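Local coordinates for protein type III Pentaketide Synthase (Neurospora crassa, PDB 3EUO) that probably catalyses iterative condensation of malonyl-CoA units onto an acyl-CoA starter, as a dimeric fungal type III pentaketide synthase of the chalcone and stilbene synthase family, at residues E238-F243 against S255-V260; E184-D189 against D246-K251. One frame throughout, in Å; residues are numbered along the deposited sequence.

Contact 1: residues E238-F243 against S255-V260; sequences EHDLGF and SPRVPV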
loop_
_atom_site.group_PDB
_atom_site.type_symbol
_atom_site.label_atom_id
_atom_site.label_comp_id
_atom_site.label_asym_id
_atom_site.label_seq_id
_atom_site.Cartn_x
_atom_site.Cartn_y
_atom_site.Cartn_z
ATOM N N GLU A 238 11.180 -13.856 -7.798
ATOM C CA GLU A 238 11.442 -12.592 -7.091
ATOM C C GLU A 238 12.648 -11.846 -7.640
ATOM O O GLU A 238 12.595 -10.634 -7.827
ATOM C CB GLU A 238 11.692 -12.830 -5.600
ATOM C CG GLU A 238 10.556 -13.458 -4.869
ATOM C CD GLU A 238 10.654 -14.974 -4.790
ATOM O OE1 GLU A 238 11.464 -15.599 -5.524
ATOM O OE2 GLU A 238 9.899 -15.545 -3.980
ATOM N N HIS A 239 13.731 -12.580 -7.897
ATOM C CA HIS A 239 14.999 -11.984 -8.329
ATOM C C HIS A 239 14.982 -11.497 -9.778
ATOM O O HIS A 239 15.921 -10.819 -10.225
ATOM C CB HIS A 239 16.149 -12.984 -8.123
ATOM C CG HIS A 239 16.018 -14.237 -8.939
ATOM N ND1 HIS A 239 15.093 -15.221 -8.652
ATOM C CD2 HIS A 239 16.700 -14.668 -10.027
ATOM C CE1 HIS A 239 15.210 -16.200 -9.532
ATOM N NE2 HIS A 239 16.179 -15.892 -10.375
ATOM N N ASP A 240 13.921 -11.831 -10.510
ATOM C CA ASP A 240 13.826 -11.492 -11.925
ATOM C C ASP A 240 13.275 -10.095 -12.206
ATOM O O ASP A 240 13.506 -9.545 -13.275
ATOM C CB ASP A 240 12.998 -12.535 -12.667
ATOM C CG ASP A 240 13.657 -13.893 -12.664
ATOM O OD1 ASP A 240 14.750 -14.019 -13.246
ATOM O OD2 ASP A 240 13.093 -14.824 -12.063
ATOM N N LEU A 241 12.540 -9.533 -11.249
ATOM C CA LEU A 241 11.840 -8.274 -11.471
ATOM C C LEU A 241 11.570 -7.610 -10.136
ATOM O O LEU A 241 10.984 -8.210 -9.240
ATOM C CB LEU A 241 10.529 -8.516 -12.229
ATOM C CG LEU A 241 9.798 -7.315 -12.825
ATOM C CD1 LEU A 241 10.714 -6.486 -13.730
ATOM C CD2 LEU A 241 8.575 -7.783 -13.593
ATOM N N GLY A 242 12.005 -6.363 -10.012
ATOM C CA GLY A 242 11.927 -5.664 -8.739
ATOM C C GLY A 242 12.255 -4.195 -8.852
ATOM O O GLY A 242 12.606 -3.700 -9.927
ATOM N N PHE A 243 12.145 -3.501 -7.723
ATOM C CA PHE A 243 12.369 -2.059 -7.663
ATOM C C PHE A 243 12.807 -1.807 -6.219
ATOM O O PHE A 243 11.981 -1.774 -5.307
ATOM C CB PHE A 243 11.069 -1.315 -8.020
ATOM C CG PHE A 243 11.271 0.062 -8.616
ATOM C CD1 PHE A 243 12.350 0.347 -9.454
ATOM C CD2 PHE A 243 10.330 1.064 -8.379
ATOM C CE1 PHE A 243 12.509 1.613 -10.013
ATOM C CE2 PHE A 243 10.482 2.340 -8.936
ATOM C CZ PHE A 243 11.569 2.615 -9.754
ATOM N N SER A 255 15.810 -9.151 -15.032
ATOM C CA SER A 255 16.625 -10.252 -15.532
ATOM C C SER A 255 16.226 -10.565 -16.965
ATOM O O SER A 255 15.145 -10.158 -17.412
ATOM C CB SER A 255 16.441 -11.497 -14.666
ATOM O OG SER A 255 15.317 -12.238 -15.095
ATOM N N PRO A 256 17.104 -11.280 -17.699
ATOM C CA PRO A 256 16.742 -11.724 -19.049
ATOM C C PRO A 256 15.616 -12.762 -19.069
ATOM O O PRO A 256 15.040 -13.008 -20.126
ATOM C CB PRO A 256 18.046 -12.317 -19.593
ATOM C CG PRO A 256 18.870 -12.622 -18.413
ATOM C CD PRO A 256 18.482 -11.661 -17.335
ATOM N N ARG A 257 15.295 -13.342 -17.914
ATOM C CA ARG A 257 14.240 -14.366 -17.819
ATOM C C ARG A 257 12.820 -13.826 -18.003
ATOM O O ARG A 257 11.920 -14.570 -18.397
ATOM C CB ARG A 257 14.297 -15.087 -16.470
ATOM C CG ARG A 257 15.644 -15.677 -16.087
ATOM C CD ARG A 257 15.575 -16.230 -14.671
ATOM N NE ARG A 257 15.067 -17.593 -14.646
ATOM C CZ ARG A 257 14.280 -18.110 -13.704
ATOM N NH1 ARG A 257 13.843 -17.384 -12.673
ATOM N NH2 ARG A 257 13.909 -19.374 -13.814
ATOM N N VAL A 258 12.619 -12.542 -17.706
ATOM C CA VAL A 258 11.268 -11.979 -17.582
ATOM C C VAL A 258 10.353 -12.222 -18.790
ATOM O O VAL A 258 9.236 -12.695 -18.607
ATOM C CB VAL A 258 11.285 -10.478 -17.191
ATOM C CG1 VAL A 258 9.864 -9.909 -17.109
ATOM C CG2 VAL A 258 12.000 -10.300 -15.868
ATOM N N PRO A 259 10.819 -11.916 -20.017
ATOM C CA PRO A 259 9.921 -12.128 -21.162
ATOM C C PRO A 259 9.506 -13.593 -21.305
ATOM O O PRO A 259 8.353 -13.876 -21.636
ATOM C CB PRO A 259 10.766 -11.691 -22.368
ATOM C CG PRO A 259 11.866 -10.858 -21.802
ATOM C CD PRO A 259 12.135 -11.398 -20.440
ATOM N N VAL A 260 10.433 -14.509 -21.031
ATOM C CA VAL A 260 10.162 -15.939 -21.150
ATOM C C VAL A 260 9.138 -16.385 -20.107
ATOM O O VAL A 260 8.166 -17.064 -20.446
ATOM C CB VAL A 260 11.460 -16.793 -21.095
ATOM C CG1 VAL A 260 11.133 -18.267 -20.907
ATOM C CG2 VAL A 260 12.274 -16.599 -22.374
#

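Contact 2: residues E184-D189 against D246-K251; sequences ELESID and DPMGWK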
loop_
_atom_site.group_PDB
_atom_site.type_symbol
_atom_site.label_atom_id
_atom_site.label_comp_id
_atom_site.label_asym_id
_atom_site.label_seq_id
_atom_site.Cartn_x
_atom_site.Cartn_y
_atom_site.Cartn_z
ATOM N N GLU A 184 19.850 5.740 -12.556
ATOM C CA GLU A 184 20.086 4.619 -13.464
ATOM C C GLU A 184 21.411 4.782 -14.207
ATOM O O GLU A 184 22.193 3.828 -14.300
ATOM C CB GLU A 184 18.906 4.434 -14.424
ATOM C CG GLU A 184 17.670 3.792 -13.743
ATOM C CD GLU A 184 17.937 2.356 -13.277
ATOM O OE1 GLU A 184 18.493 1.566 -14.075
ATOM O OE2 GLU A 184 17.596 2.016 -12.119
ATOM N N LEU A 185 21.665 5.992 -14.706
ATOM C CA LEU A 185 22.898 6.276 -15.433
ATOM C C LEU A 185 24.123 6.027 -14.556
ATOM O O LEU A 185 25.137 5.505 -15.021
ATOM C CB LEU A 185 22.905 7.716 -15.961
ATOM C CG LEU A 185 21.999 8.041 -17.156
ATOM C CD1 LEU A 185 21.999 9.534 -17.409
ATOM C CD2 LEU A 185 22.462 7.290 -18.411
ATOM N N GLU A 186 24.014 6.407 -13.289
ATOM C CA GLU A 186 25.108 6.219 -12.340
ATOM C C GLU A 186 25.412 4.739 -12.142
ATOM O O GLU A 186 26.575 4.332 -12.117
ATOM C CB GLU A 186 24.786 6.875 -10.999
ATOM C CG GLU A 186 25.869 6.608 -9.969
ATOM C CD GLU A 186 25.812 7.523 -8.776
ATOM O OE1 GLU A 186 25.783 6.994 -7.645
ATOM O OE2 GLU A 186 25.811 8.760 -8.957
ATOM N N SER A 187 24.370 3.930 -11.984
ATOM C CA SER A 187 24.555 2.485 -11.845
ATOM C C SER A 187 25.132 1.849 -13.111
ATOM O O SER A 187 26.003 0.984 -13.027
ATOM C CB SER A 187 23.247 1.799 -11.454
ATOM O OG SER A 187 22.889 2.138 -10.130
ATOM N N ILE A 188 24.651 2.274 -14.281
ATOM C CA ILE A 188 25.189 1.758 -15.549
ATOM C C ILE A 188 26.695 2.002 -15.614
ATOM O O ILE A 188 27.487 1.077 -15.865
ATOM C CB ILE A 188 24.497 2.383 -16.792
ATOM C CG1 ILE A 188 23.017 2.004 -16.823
ATOM C CG2 ILE A 188 25.186 1.917 -18.101
ATOM C CD1 ILE A 188 22.162 2.937 -17.659
ATOM N N ASP A 189 27.087 3.246 -15.372
ATOM C CA ASP A 189 28.488 3.632 -15.408
ATOM C C ASP A 189 29.309 2.869 -14.356
ATOM O O ASP A 189 30.292 2.208 -14.692
ATOM C CB ASP A 189 28.607 5.143 -15.195
ATOM C CG ASP A 189 30.044 5.615 -15.151
ATOM O OD1 ASP A 189 30.654 5.737 -16.232
ATOM O OD2 ASP A 189 30.557 5.863 -14.030
ATOM N N ASP A 246 16.458 2.875 -2.296
ATOM C CA ASP A 246 17.836 3.343 -2.426
ATOM C C ASP A 246 17.889 4.803 -1.999
ATOM O O ASP A 246 16.895 5.516 -2.141
ATOM C CB ASP A 246 18.276 3.245 -3.891
ATOM C CG ASP A 246 19.776 3.313 -4.057
ATOM O OD1 ASP A 246 20.432 2.257 -3.956
ATOM O OD2 ASP A 246 20.303 4.422 -4.305
ATOM N N PRO A 247 19.033 5.259 -1.454
ATOM C CA PRO A 247 19.146 6.706 -1.212
ATOM C C PRO A 247 18.910 7.562 -2.461
ATOM O O PRO A 247 18.616 8.754 -2.334
ATOM C CB PRO A 247 20.584 6.881 -0.698
ATOM C CG PRO A 247 21.278 5.588 -0.964
ATOM C CD PRO A 247 20.218 4.527 -0.975
ATOM N N MET A 248 19.026 6.957 -3.646
ATOM C CA MET A 248 18.779 7.650 -4.915
ATOM C C MET A 248 17.395 7.411 -5.499
ATOM O O MET A 248 17.170 7.723 -6.675
ATOM C CB MET A 248 19.776 7.193 -5.979
ATOM C CG MET A 248 21.181 7.489 -5.698
ATOM S SD MET A 248 22.203 7.178 -7.157
ATOM C CE MET A 248 23.626 7.993 -6.459
ATOM N N GLY A 249 16.491 6.826 -4.713
ATOM C CA GLY A 249 15.154 6.475 -5.200
ATOM C C GLY A 249 14.918 4.979 -5.148
ATOM O O GLY A 249 14.995 4.373 -4.077
ATOM N N TRP A 250 14.617 4.390 -6.306
ATOM C CA TRP A 250 14.483 2.946 -6.441
ATOM C C TRP A 250 15.279 2.457 -7.642
ATOM O O TRP A 250 15.226 3.061 -8.722
ATOM C CB TRP A 250 13.010 2.525 -6.579
ATOM C CG TRP A 250 12.192 2.760 -5.346
ATOM C CD1 TRP A 250 11.829 1.828 -4.409
ATOM C CD2 TRP A 250 11.633 4.010 -4.907
ATOM N NE1 TRP A 250 11.080 2.422 -3.420
ATOM C CE2 TRP A 250 10.947 3.758 -3.699
ATOM C CE3 TRP A 250 11.637 5.315 -5.424
ATOM C CZ2 TRP A 250 10.275 4.768 -2.989
ATOM C CZ3 TRP A 250 10.981 6.323 -4.712
ATOM C CH2 TRP A 250 10.305 6.037 -3.508
ATOM N N LYS A 251 16.022 1.367 -7.440
ATOM C CA LYS A 251 16.817 0.751 -8.501
ATOM C C LYS A 251 16.070 -0.408 -9.143
ATOM O O LYS A 251 15.612 -1.325 -8.451
ATOM C CB LYS A 251 18.153 0.243 -7.952
ATOM C CG LYS A 251 19.031 1.308 -7.292
ATOM C CD LYS A 251 19.785 2.151 -8.315
ATOM C CE LYS A 251 20.817 3.013 -7.623
ATOM N NZ LYS A 251 21.441 4.005 -8.553
HETATM O O HOH W 1 17.167 4.071 -10.314
HETATM O O HOH W 2 23.922 4.264 -7.029
#

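Contact 1: residues E238-F243 against S255-V260
Asp240 overlaps the start of the turn at Ser255 and the side chain of Arg257, and both its carboxylate oxygens and its backbone carbonyl are used. With CG beside the backbone N, OD1 accepts from Ser255 OG. Asp240 OD2 takes Arg257 NH1 at 2.7 Å through its syn lone pair in a salt bridge, the bond rather bent at 132°. The Arg257 chain folds at chi3 to bring this nitrogen round; the carboxylate and guanidinium planes stand 40° apart. His239 comes alongside, its ring only 13° from the guanidinium plane but obliquely placed, His239 NE2 3.6 Å from Arg257 NH1; the same carboxylate oxygen, Asp240 OD2, also lies above one face of the imidazole, near its rim.

Ser255 N donates to Asp240 O at 2.9 Å, from above the carbonyl plane, tying the two backbones together. Ser255 OG also accepts from Arg257 N at 3.0 Å, a capping bond in the type I turn that leads into the helix, so this hydroxyl links the carboxylate to the turn. Val258 CG2 reaches the Asp240 carbonyl, and Leu241 CD2 meets Val258 CG1 at 4.3 Å. The contact lies at the surface, where the beginning of strand 241-246 meets helix 258-277 beyond the hairpin partner 249-254, whose Leu254 also touches Leu241.

Contact 2: residues E184-D189 against D246-K251
The short axes of helix 184-189 and strand 249-251 come within 10.2 Å at 41°, a gap spanned by side chains and water, with Glu184 and Lys251 nearest by CA. Lys251 does most of the bridging. It bends at chi2 (-79°) and then runs extended to the helix, where Lys251 NZ donates to Ser187 OG at 2.8 Å; CD and CE lie close to the same hydroxyl. Lys251 NZ also donates to water 2 at 2.9 Å, which passes a weak bond on to Glu186 OE1, and it has a further partner in Ser183 OG, one turn back along the helix. An alanine in place of Lys251 would probably loosen the strand from Ser187 and Ser183 and break the water link to Glu186, since the amine that serves them would be gone.

Glu184 bends at chi2 (-65°) and turns its carboxylate to the strand backbone. Water 1 donates both to Glu184 OE2, at 2.8 Å, and to Trp250 O, at 2.7 Å, joining acid and carbonyl. Glu184 OE1 forms a salt bridge with Arg195, which would probably stabilise the charged acid in this buried place. Farther out, the extended chains of Glu186 and Met248 cross at about a right angle. Before the strand, Asp246 OD2 accepts from Met248 N at 2.9 Å through its anti lone pair, an Asx turn within the type I turn 246-249.

Leu185 points away from the strand, and Leu185 and Ile188 pack on helices 34-42 and 197-200, while Trp250 reaches the second subunit, where NE1 bonds Ser114 of that chain; helix 181-191 thus sits between these helices and hairpin strand 249-254.

Contacts 1 and 2 have centres about 18 Å apart and share the antiparallel hairpin of strands 241-246 and 249-254. Their segments alternate along the chain: helix segment 184-189 comes first, then 238-243, 246-251 and 255-260. Contact 1 closes the open end of the hairpin against helix 258-277, whereas contact 2 joins its turn and return strand to helix 181-191. They meet directly where Phe243 CE1 lies 3.3 Å from Trp250 O. Contact 2 also connects parts of the N-terminal and C-terminal chalcone synthase domains. Because Phe243 pairs with a strand of the second subunit, the hairpin extends across the dimer interface, and both contacts touch the second subunit.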